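PDB 4D2K: Drep2 from Drosophila melanogaster, which belongs to the DNA fragmentation factor family and, through its N-terminal CIDE domain, probably takes part in higher-order assemblies linked to apoptotic DNA fragmentation. Local coordinates for residues A[7-12]-A[30-35]; A[17-22]-A[52-57]; A[36-41]-A[47-52]. One frame throughout, in Å; residues are numbered along the deposited sequence.

Contact 1 (A[7-12]-A[30-35])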
loop_
_atom_site.group_PDB
_atom_site.type_symbol
_atom_site.label_atom_id
_atom_site.label_comp_id
_atom_site.label_asym_id
_atom_site.label_seq_id
_atom_site.Cartn_x
_atom_site.Cartn_y
_atom_site.Cartn_z
ATOM N N ARG A 7 1.470 8.273 15.197
ATOM C CA ARG A 7 0.426 8.328 16.211
ATOM C C ARG A 7 -0.992 8.359 15.610
ATOM O O ARG A 7 -1.472 9.373 15.103
ATOM C CB ARG A 7 0.663 9.528 17.136
ATOM C CG ARG A 7 0.762 10.864 16.421
ATOM C CD ARG A 7 1.035 12.018 17.384
ATOM N NE ARG A 7 -0.054 12.213 18.342
ATOM C CZ ARG A 7 -0.073 13.157 19.280
ATOM N NH1 ARG A 7 0.929 14.022 19.387
ATOM N NH2 ARG A 7 -1.109 13.250 20.100
ATOM N N GLY A 8 -1.644 7.206 15.664
ATOM C CA GLY A 8 -3.020 7.029 15.241
ATOM C C GLY A 8 -3.263 6.911 13.744
ATOM O O GLY A 8 -2.425 6.390 13.009
ATOM N N LYS A 9 -4.371 7.471 13.274
ATOM C CA LYS A 9 -4.709 7.361 11.863
ATOM C C LYS A 9 -3.864 8.336 11.049
ATOM O O LYS A 9 -3.706 9.494 11.436
ATOM C CB LYS A 9 -6.199 7.652 11.650
ATOM C CG LYS A 9 -7.169 6.799 12.486
ATOM C CD LYS A 9 -7.321 5.363 12.021
ATOM C CE LYS A 9 -8.269 4.629 12.967
ATOM N NZ LYS A 9 -8.695 3.288 12.484
ATOM N N ARG A 10 -3.364 7.894 9.901
ATOM C CA ARG A 10 -2.496 8.754 9.091
ATOM C C ARG A 10 -2.894 8.585 7.623
ATOM O O ARG A 10 -3.316 7.500 7.225
ATOM C CB ARG A 10 -1.014 8.387 9.312
ATOM C CG ARG A 10 -0.627 7.029 8.720
ATOM C CD ARG A 10 0.706 6.487 9.215
ATOM N NE ARG A 10 0.650 6.123 10.634
ATOM C CZ ARG A 10 1.720 5.887 11.389
ATOM N NH1 ARG A 10 2.930 5.963 10.856
ATOM N NH2 ARG A 10 1.578 5.561 12.667
ATOM N N PRO A 11 -2.715 9.629 6.805
ATOM C CA PRO A 11 -3.003 9.506 5.371
ATOM C C PRO A 11 -1.846 8.817 4.682
ATOM O O PRO A 11 -0.706 9.065 5.073
ATOM C CB PRO A 11 -3.126 10.953 4.900
ATOM C CG PRO A 11 -2.297 11.739 5.887
ATOM C CD PRO A 11 -2.371 11.006 7.198
ATOM N N LEU A 12 -2.138 7.934 3.723
ATOM C CA LEU A 12 -1.132 7.292 2.881
ATOM C C LEU A 12 -1.722 7.229 1.477
ATOM O O LEU A 12 -2.955 7.265 1.336
ATOM C CB LEU A 12 -0.784 5.886 3.394
ATOM C CG LEU A 12 -0.149 5.804 4.793
ATOM C CD1 LEU A 12 -0.005 4.360 5.266
ATOM C CD2 LEU A 12 1.179 6.550 4.834
ATOM N N PHE A 30 -0.681 -1.457 9.888
ATOM C CA PHE A 30 -0.337 -2.161 8.659
ATOM C C PHE A 30 -1.468 -3.077 8.183
ATOM O O PHE A 30 -1.778 -3.133 6.987
ATOM C CB PHE A 30 0.954 -2.954 8.847
ATOM C CG PHE A 30 1.291 -3.820 7.671
ATOM C CD1 PHE A 30 1.724 -3.266 6.479
ATOM C CD2 PHE A 30 1.162 -5.200 7.764
ATOM C CE1 PHE A 30 2.011 -4.068 5.400
ATOM C CE2 PHE A 30 1.447 -6.011 6.692
ATOM C CZ PHE A 30 1.868 -5.448 5.505
ATOM N N GLU A 31 -2.169 -3.694 9.123
ATOM C CA GLU A 31 -3.203 -4.645 8.760
ATOM C C GLU A 31 -4.372 -3.883 8.127
ATOM O O GLU A 31 -4.952 -4.286 7.097
ATOM C CB GLU A 31 -3.663 -5.413 10.012
ATOM C CG GLU A 31 -2.618 -6.375 10.663
ATOM C CD GLU A 31 -1.413 -5.690 11.351
ATOM O OE1 GLU A 31 -1.568 -4.632 12.015
ATOM O OE2 GLU A 31 -0.292 -6.236 11.230
ATOM N N GLU A 32 -4.645 -2.715 8.698
ATOM C CA GLU A 32 -5.655 -1.812 8.183
ATOM C C GLU A 32 -5.188 -1.230 6.840
ATOM O O GLU A 32 -6.004 -0.982 5.944
ATOM C CB GLU A 32 -5.948 -0.730 9.233
ATOM C CG GLU A 32 -7.147 0.162 8.982
ATOM C CD GLU A 32 -7.270 1.244 10.052
ATOM O OE1 GLU A 32 -6.961 0.945 11.229
ATOM O OE2 GLU A 32 -7.637 2.392 9.717
ATOM N N LEU A 33 -3.880 -1.023 6.691
ATOM C CA LEU A 33 -3.360 -0.620 5.387
ATOM C C LEU A 33 -3.751 -1.640 4.327
ATOM O O LEU A 33 -4.250 -1.254 3.272
ATOM C CB LEU A 33 -1.839 -0.429 5.418
ATOM C CG LEU A 33 -1.206 -0.273 4.030
ATOM C CD1 LEU A 33 -1.793 0.907 3.282
ATOM C CD2 LEU A 33 0.282 -0.057 4.183
ATOM N N LEU A 34 -3.580 -2.932 4.624
ATOM C CA LEU A 34 -3.978 -3.987 3.680
ATOM C C LEU A 34 -5.485 -4.009 3.396
ATOM O O LEU A 34 -5.909 -4.075 2.240
ATOM C CB LEU A 34 -3.543 -5.364 4.196
ATOM C CG LEU A 34 -2.046 -5.660 4.310
ATOM C CD1 LEU A 34 -1.794 -7.040 4.903
ATOM C CD2 LEU A 34 -1.413 -5.572 2.947
ATOM N N VAL A 35 -6.298 -3.982 4.447
ATOM C CA VAL A 35 -7.743 -3.981 4.255
ATOM C C VAL A 35 -8.226 -2.811 3.371
ATOM O O VAL A 35 -8.952 -3.042 2.399
ATOM C CB VAL A 35 -8.485 -3.948 5.601
ATOM C CG1 VAL A 35 -9.956 -3.652 5.373
ATOM C CG2 VAL A 35 -8.288 -5.282 6.353
#
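K9 and E32 meet at the surface, and L12 and L33 meet beneath them, where the lead-in and start of strand 10-16 face the first turns of helix 30-40 in a ubiquitin-like beta-grasp domain. The two pairs are a worked example of a helix held on a sheet by an ion pair outside and leucine packing beneath. The polar part is a salt bridge. NZ of K9 donates to OE2 of E32 over 3.1 Å, reaching that oxygen on its syn side and 25° out of the carboxylate plane, with a weak second bond from the same NZ to OE1 of E32 at 3.2 Å. NZ thus lies near both oxygens, with OE2 the stronger acceptor. E32 gets there by an extended chain, its CG anti to the backbone N (chi1 -170°), whereas K9 bends at chi2 and meets it at about a right angle. OE2 also receives a weak hydrogen bond from the backbone N of G28, just before the helix. E32 itself lies in the first turn, and the amino end of the helix would probably favour its negative charge. An alanine at E32 would probably leave the K9 ammonium without its mate and the end of its chain free to turn. Both side chains also touch strand 22-27, K9 on V26 and E32 on V27. The apolar part is deeper. L12 is buried, directs its CB toward the helix, and is covered by V25 and V27 as well as by F66 of helix 63-67. L33 lies on the same F66, so the phenylalanine is shared by strand and helix. Between the two leucines the approach is a looser methyl contact, CD1 of L12 to CD1 of L33 at 4.4 Å.

Contact 2 (A[17-22]-A[52-57]); sequences SWRNVR and VLECDG
R19 reaches across to E54 and joins two loops that lie far apart in sequence, a compact example of one arginine serving several acceptors. R19 sits in the turn between strands 10-16 and 22-27, and its CB points toward segment 52-57. From there CG lies anti to the carbonyl carbon (chi1 -55°) and the chain runs extended as far as NE. CD of R19 passes OE2 of E54 at 3.6 Å. NE of R19 then donates to OE2 of E54; the modelled 2.5 Å is very short and its exact length doubtful, though the salt bridge is clear. At the tip, NH2 of R19 adds a weak bond to OE2 of E54 at 2.9 Å and a further one to the backbone O of E54 at 3.1 Å, the latter lying in the carbonyl plane. The carboxylate stands nearly upright against the guanidinium, their planes 83° apart, so a single oxygen rather than a parallel pair is gripped at the edge. NH1 turns to the backbone O of L85, and W84 NE1 shares the carbonyl of E54, which brings in the C-terminal tail. Behind, R22 clasps the backbone O of R19 with both NE and NH2, which probably helps to hold the turn. It is a surface salt bridge between loops, tying the first hairpin turn of the beta-grasp fold to the loop after strand 49-53.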
loop_
_atom_site.group_PDB
_atom_site.type_symbol
_atom_site.label_atom_id
_atom_site.label_comp_id
_atom_site.label_asym_id
_atom_site.label_seq_id
_atom_site.Cartn_x
_atom_site.Cartn_y
_atom_site.Cartn_z
ATOM N N SER A 17 -0.183 -1.305 -9.352
ATOM C CA SER A 17 1.140 -1.650 -9.883
ATOM C C SER A 17 1.548 -0.785 -11.064
ATOM O O SER A 17 2.718 -0.490 -11.219
ATOM C CB SER A 17 1.209 -3.129 -10.256
ATOM O OG SER A 17 0.261 -3.469 -11.249
ATOM N N TRP A 18 0.581 -0.350 -11.864
ATOM C CA TRP A 18 0.862 0.450 -13.065
ATOM C C TRP A 18 0.864 1.953 -12.793
ATOM O O TRP A 18 1.101 2.738 -13.708
ATOM C CB TRP A 18 -0.198 0.192 -14.149
ATOM C CG TRP A 18 -0.196 -1.166 -14.747
ATOM C CD1 TRP A 18 -1.014 -2.204 -14.415
ATOM C CD2 TRP A 18 0.654 -1.640 -15.798
ATOM N NE1 TRP A 18 -0.719 -3.299 -15.188
ATOM C CE2 TRP A 18 0.301 -2.979 -16.045
ATOM C CE3 TRP A 18 1.681 -1.061 -16.553
ATOM C CZ2 TRP A 18 0.937 -3.752 -17.012
ATOM C CZ3 TRP A 18 2.314 -1.830 -17.514
ATOM C CH2 TRP A 18 1.939 -3.161 -17.734
ATOM N N ARG A 19 0.605 2.351 -11.547
ATOM C CA ARG A 19 0.514 3.775 -11.173
ATOM C C ARG A 19 -0.633 4.455 -11.940
ATOM O O ARG A 19 -0.564 5.637 -12.273
ATOM C CB ARG A 19 1.846 4.513 -11.399
ATOM C CG ARG A 19 3.052 3.888 -10.694
ATOM C CD ARG A 19 4.341 4.630 -11.066
ATOM N NE ARG A 19 5.460 4.277 -10.193
ATOM C CZ ARG A 19 6.263 3.226 -10.361
ATOM N NH1 ARG A 19 6.115 2.427 -11.412
ATOM N NH2 ARG A 19 7.247 3.001 -9.492
ATOM N N ASN A 20 -1.691 3.681 -12.183
ATOM C CA ASN A 20 -2.884 4.124 -12.883
ATOM C C ASN A 20 -4.014 4.514 -11.913
ATOM O O ASN A 20 -4.388 5.681 -11.808
ATOM C CB ASN A 20 -3.333 3.005 -13.837
ATOM C CG ASN A 20 -4.520 3.399 -14.697
ATOM O OD1 ASN A 20 -5.503 2.659 -14.791
ATOM N ND2 ASN A 20 -4.440 4.568 -15.319
ATOM N N VAL A 21 -4.529 3.550 -11.170
ATOM C CA VAL A 21 -5.521 3.862 -10.165
ATOM C C VAL A 21 -4.739 4.343 -8.943
ATOM O O VAL A 21 -3.787 3.699 -8.502
ATOM C CB VAL A 21 -6.408 2.653 -9.803
ATOM C CG1 VAL A 21 -7.302 2.975 -8.634
ATOM C CG2 VAL A 21 -7.212 2.164 -11.035
ATOM N N ARG A 22 -5.148 5.498 -8.432
ATOM C CA ARG A 22 -4.417 6.229 -7.428
ATOM C C ARG A 22 -5.408 6.646 -6.363
ATOM O O ARG A 22 -6.311 7.434 -6.655
ATOM C CB ARG A 22 -3.767 7.438 -8.061
ATOM C CG ARG A 22 -2.697 7.091 -9.035
ATOM C CD ARG A 22 -2.068 8.322 -9.603
ATOM N NE ARG A 22 -1.031 7.946 -10.558
ATOM C CZ ARG A 22 0.015 8.701 -10.861
ATOM N NH1 ARG A 22 0.165 9.889 -10.279
ATOM N NH2 ARG A 22 0.914 8.266 -11.741
ATOM N N VAL A 52 4.478 -2.203 -1.562
ATOM C CA VAL A 52 5.853 -1.764 -1.703
ATOM C C VAL A 52 5.908 -0.257 -1.795
ATOM O O VAL A 52 4.921 0.383 -2.135
ATOM C CB VAL A 52 6.552 -2.383 -2.971
ATOM C CG1 VAL A 52 6.574 -3.903 -2.910
ATOM C CG2 VAL A 52 5.875 -1.904 -4.261
ATOM N N LEU A 53 7.072 0.313 -1.509
ATOM C CA LEU A 53 7.270 1.741 -1.700
ATOM C C LEU A 53 7.231 2.039 -3.192
ATOM O O LEU A 53 7.768 1.277 -4.002
ATOM C CB LEU A 53 8.609 2.181 -1.114
ATOM C CG LEU A 53 8.800 2.144 0.401
ATOM C CD1 LEU A 53 10.190 2.672 0.728
ATOM C CD2 LEU A 53 7.747 3.001 1.078
ATOM N N GLU A 54 6.602 3.141 -3.560
ATOM C CA GLU A 54 6.559 3.507 -4.958
ATOM C C GLU A 54 7.953 3.881 -5.460
ATOM O O GLU A 54 8.269 3.678 -6.627
ATOM C CB GLU A 54 5.569 4.658 -5.201
ATOM C CG GLU A 54 5.323 4.949 -6.701
ATOM C CD GLU A 54 6.426 5.775 -7.328
ATOM O OE1 GLU A 54 7.060 6.565 -6.597
ATOM O OE2 GLU A 54 6.676 5.633 -8.542
ATOM N N CYS A 55 8.765 4.483 -4.605
ATOM C CA CYS A 55 10.033 5.021 -5.079
ATOM C C CYS A 55 11.065 3.944 -5.466
ATOM O O CYS A 55 11.812 4.145 -6.414
ATOM C CB CYS A 55 10.647 5.969 -4.037
ATOM S SG CYS A 55 11.057 5.189 -2.469
ATOM N N ASP A 56 11.132 2.828 -4.742
ATOM C CA ASP A 56 12.201 1.856 -5.031
ATOM C C ASP A 56 11.846 0.356 -4.862
ATOM O O ASP A 56 12.732 -0.490 -4.827
ATOM C CB ASP A 56 13.466 2.223 -4.206
ATOM C CG ASP A 56 13.349 1.914 -2.707
ATOM O OD1 ASP A 56 12.342 1.345 -2.239
ATOM O OD2 ASP A 56 14.315 2.235 -1.978
ATOM N N GLY A 57 10.559 0.036 -4.745
ATOM C CA GLY A 57 10.120 -1.340 -4.623
ATOM C C GLY A 57 10.352 -2.007 -3.274
ATOM O O GLY A 57 9.988 -3.173 -3.097
#

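Contact 3 (A[36-41]-A[47-52]); sequences RGKDKL and EPVRVV
K38 and V49 mark the nearest backbone approach between segments 36-41 and 47-52, with K38 CA and V49 CA 8.1 Å apart. At that separation the main chains do not touch, and side chains must span the distance; K38 and V49 both direct CB toward the other segment. The helix is near its end here, L41 being the first residue to leave helical torsions, and the chain then loops round to enter the strand. The contact therefore joins the close of the helix to the approach to the next strand, a connection belonging to the beta-grasp fold of the CIDE domain. Of the side chains, K38 does most of the work. Its stem lies across V49, with K38 CD 3.8 Å from V49 CG1 and K38 CG 4.0 Å from V49 CG2, so both methyl groups of the valine are used. V43 in the intervening loop touches K38 and V49 alike, and L77 of strand 74-79 touches the valine too. The lysine chain turns about its CG-CD bond (chi3 -88°), which carries the ammonium to the backbone of the loop. There NZ of K38 donates to the O of E47 over 3.1 Å, standing above the carbonyl plane by 37° rather than on a lone pair. The O of A45 accepts from the same nitrogen. The carboxylate of E47 is directed to R79, with which OE1 forms a salt bridge. The chemistry is thus that of an amphipathic lysine, its methylenes packed on valine while its charge is met by main-chain carbonyls. Because the acceptors are backbone oxygens, this bonding rests on the path of the loop and not on a side chain of E47 or A45.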
loop_
_atom_site.group_PDB
_atom_site.type_symbol
_atom_site.label_atom_id
_atom_site.label_comp_id
_atom_site.label_asym_id
_atom_site.label_seq_id
_atom_site.Cartn_x
_atom_site.Cartn_y
_atom_site.Cartn_z
ATOM N N ARG A 36 -7.843 -1.571 3.712
ATOM C CA ARG A 36 -8.350 -0.395 2.985
ATOM C C ARG A 36 -7.703 -0.301 1.605
ATOM O O ARG A 36 -8.304 0.190 0.655
ATOM C CB ARG A 36 -8.069 0.913 3.746
ATOM C CG ARG A 36 -8.765 1.003 5.078
ATOM C CD ARG A 36 -10.153 0.431 5.000
ATOM N NE ARG A 36 -10.639 0.188 6.349
ATOM C CZ ARG A 36 -11.607 -0.668 6.645
ATOM N NH1 ARG A 36 -12.177 -1.366 5.675
ATOM N NH2 ARG A 36 -11.987 -0.843 7.908
ATOM N N GLY A 37 -6.458 -0.744 1.503
ATOM C CA GLY A 37 -5.784 -0.724 0.218
ATOM C C GLY A 37 -6.491 -1.661 -0.734
ATOM O O GLY A 37 -6.843 -1.269 -1.854
ATOM N N LYS A 38 -6.790 -2.866 -0.270
ATOM C CA LYS A 38 -7.494 -3.792 -1.144
ATOM C C LYS A 38 -8.895 -3.286 -1.488
ATOM O O LYS A 38 -9.275 -3.317 -2.666
ATOM C CB LYS A 38 -7.542 -5.201 -0.532
ATOM C CG LYS A 38 -6.167 -5.895 -0.527
ATOM C CD LYS A 38 -6.231 -7.351 -0.070
ATOM C CE LYS A 38 -6.095 -7.491 1.440
ATOM N NZ LYS A 38 -5.916 -8.929 1.841
ATOM N N ASP A 39 -9.656 -2.807 -0.495
ATOM C CA ASP A 39 -10.967 -2.223 -0.801
ATOM C C ASP A 39 -10.895 -1.081 -1.829
ATOM O O ASP A 39 -11.671 -1.027 -2.767
ATOM C CB ASP A 39 -11.659 -1.700 0.458
ATOM C CG ASP A 39 -12.992 -1.022 0.142
ATOM O OD1 ASP A 39 -13.907 -1.714 -0.336
ATOM O OD2 ASP A 39 -13.122 0.209 0.341
ATOM N N LYS A 40 -9.990 -0.136 -1.625
ATOM C CA LYS A 40 -9.929 1.023 -2.501
ATOM C C LYS A 40 -9.449 0.639 -3.908
ATOM O O LYS A 40 -9.780 1.303 -4.904
ATOM C CB LYS A 40 -9.009 2.087 -1.887
ATOM C CG LYS A 40 -9.619 2.857 -0.702
ATOM C CD LYS A 40 -10.379 4.077 -1.169
ATOM C CE LYS A 40 -10.521 5.144 -0.072
ATOM N NZ LYS A 40 -11.009 4.619 1.232
ATOM N N LEU A 41 -8.679 -0.440 -4.013
ATOM C CA LEU A 41 -8.246 -0.834 -5.344
ATOM C C LEU A 41 -9.138 -1.936 -5.925
ATOM O O LEU A 41 -8.849 -2.458 -6.986
ATOM C CB LEU A 41 -6.778 -1.262 -5.335
ATOM C CG LEU A 41 -5.807 -0.111 -5.667
ATOM C CD1 LEU A 41 -6.041 1.074 -4.776
ATOM C CD2 LEU A 41 -4.356 -0.561 -5.536
ATOM N N GLU A 47 -7.945 -11.994 -0.911
ATOM C CA GLU A 47 -6.809 -12.202 -1.811
ATOM C C GLU A 47 -5.516 -11.627 -1.258
ATOM O O GLU A 47 -5.496 -10.494 -0.775
ATOM C CB GLU A 47 -7.105 -11.585 -3.174
ATOM C CG GLU A 47 -5.958 -11.694 -4.156
ATOM C CD GLU A 47 -6.239 -11.013 -5.474
ATOM O OE1 GLU A 47 -7.428 -10.870 -5.831
ATOM O OE2 GLU A 47 -5.269 -10.605 -6.150
ATOM N N PRO A 48 -4.416 -12.396 -1.352
ATOM C CA PRO A 48 -3.186 -11.834 -0.798
ATOM C C PRO A 48 -2.510 -10.873 -1.758
ATOM O O PRO A 48 -2.637 -10.966 -2.993
ATOM C CB PRO A 48 -2.312 -13.072 -0.555
ATOM C CG PRO A 48 -3.036 -14.244 -1.279
ATOM C CD PRO A 48 -4.164 -13.661 -2.061
ATOM N N VAL A 49 -1.792 -9.933 -1.158
ATOM C CA VAL A 49 -1.186 -8.834 -1.888
ATOM C C VAL A 49 0.153 -8.521 -1.243
ATOM O O VAL A 49 0.458 -8.964 -0.124
ATOM C CB VAL A 49 -2.080 -7.541 -1.886
ATOM C CG1 VAL A 49 -3.428 -7.800 -2.542
ATOM C CG2 VAL A 49 -2.294 -7.029 -0.461
ATOM N N ARG A 50 0.950 -7.743 -1.946
ATOM C CA ARG A 50 2.160 -7.212 -1.378
ATOM C C ARG A 50 2.089 -5.678 -1.433
ATOM O O ARG A 50 1.449 -5.113 -2.306
ATOM C CB ARG A 50 3.351 -7.785 -2.142
ATOM C CG ARG A 50 3.596 -9.252 -1.801
ATOM C CD ARG A 50 4.415 -9.979 -2.854
ATOM N NE ARG A 50 3.781 -9.904 -4.168
ATOM C CZ ARG A 50 4.281 -9.239 -5.206
ATOM N NH1 ARG A 50 5.447 -8.609 -5.094
ATOM N NH2 ARG A 50 3.624 -9.224 -6.361
ATOM N N VAL A 51 2.721 -5.005 -0.488
ATOM C CA VAL A 51 2.746 -3.548 -0.507
ATOM C C VAL A 51 4.188 -3.097 -0.630
ATOM O O VAL A 51 5.045 -3.575 0.102
ATOM C CB VAL A 51 2.090 -2.948 0.757
ATOM C CG1 VAL A 51 2.227 -1.438 0.754
ATOM C CG2 VAL A 51 0.615 -3.357 0.829
ATOM N N VAL A 52 4.478 -2.203 -1.562
ATOM C CA VAL A 52 5.853 -1.764 -1.703
ATOM C C VAL A 52 5.908 -0.257 -1.795
ATOM O O VAL A 52 4.921 0.383 -2.135
ATOM C CB VAL A 52 6.552 -2.383 -2.971
ATOM C CG1 VAL A 52 6.574 -3.903 -2.910
ATOM C CG2 VAL A 52 5.875 -1.904 -4.261
#

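Overall arrangement
Contacts 1 and 3 share helix 30-40, seating successive parts of it on the sheet, and they touch where L34 packs on V49 and V51. Contact 1 is partly buried and divides its chemistry between a leucine pair within and an ion pair outside. Contact 3 is a surface contact whose lysine pairs with main-chain oxygen rather than a carboxylate. Contact 2, also at the surface, shares strand 49-53 with contact 3 but is wholly polar. Its centre lies about 17 Å from that of contact 1, on the other side of the chain's centre, and it joins loops where contacts 1 and 3 hold the helix.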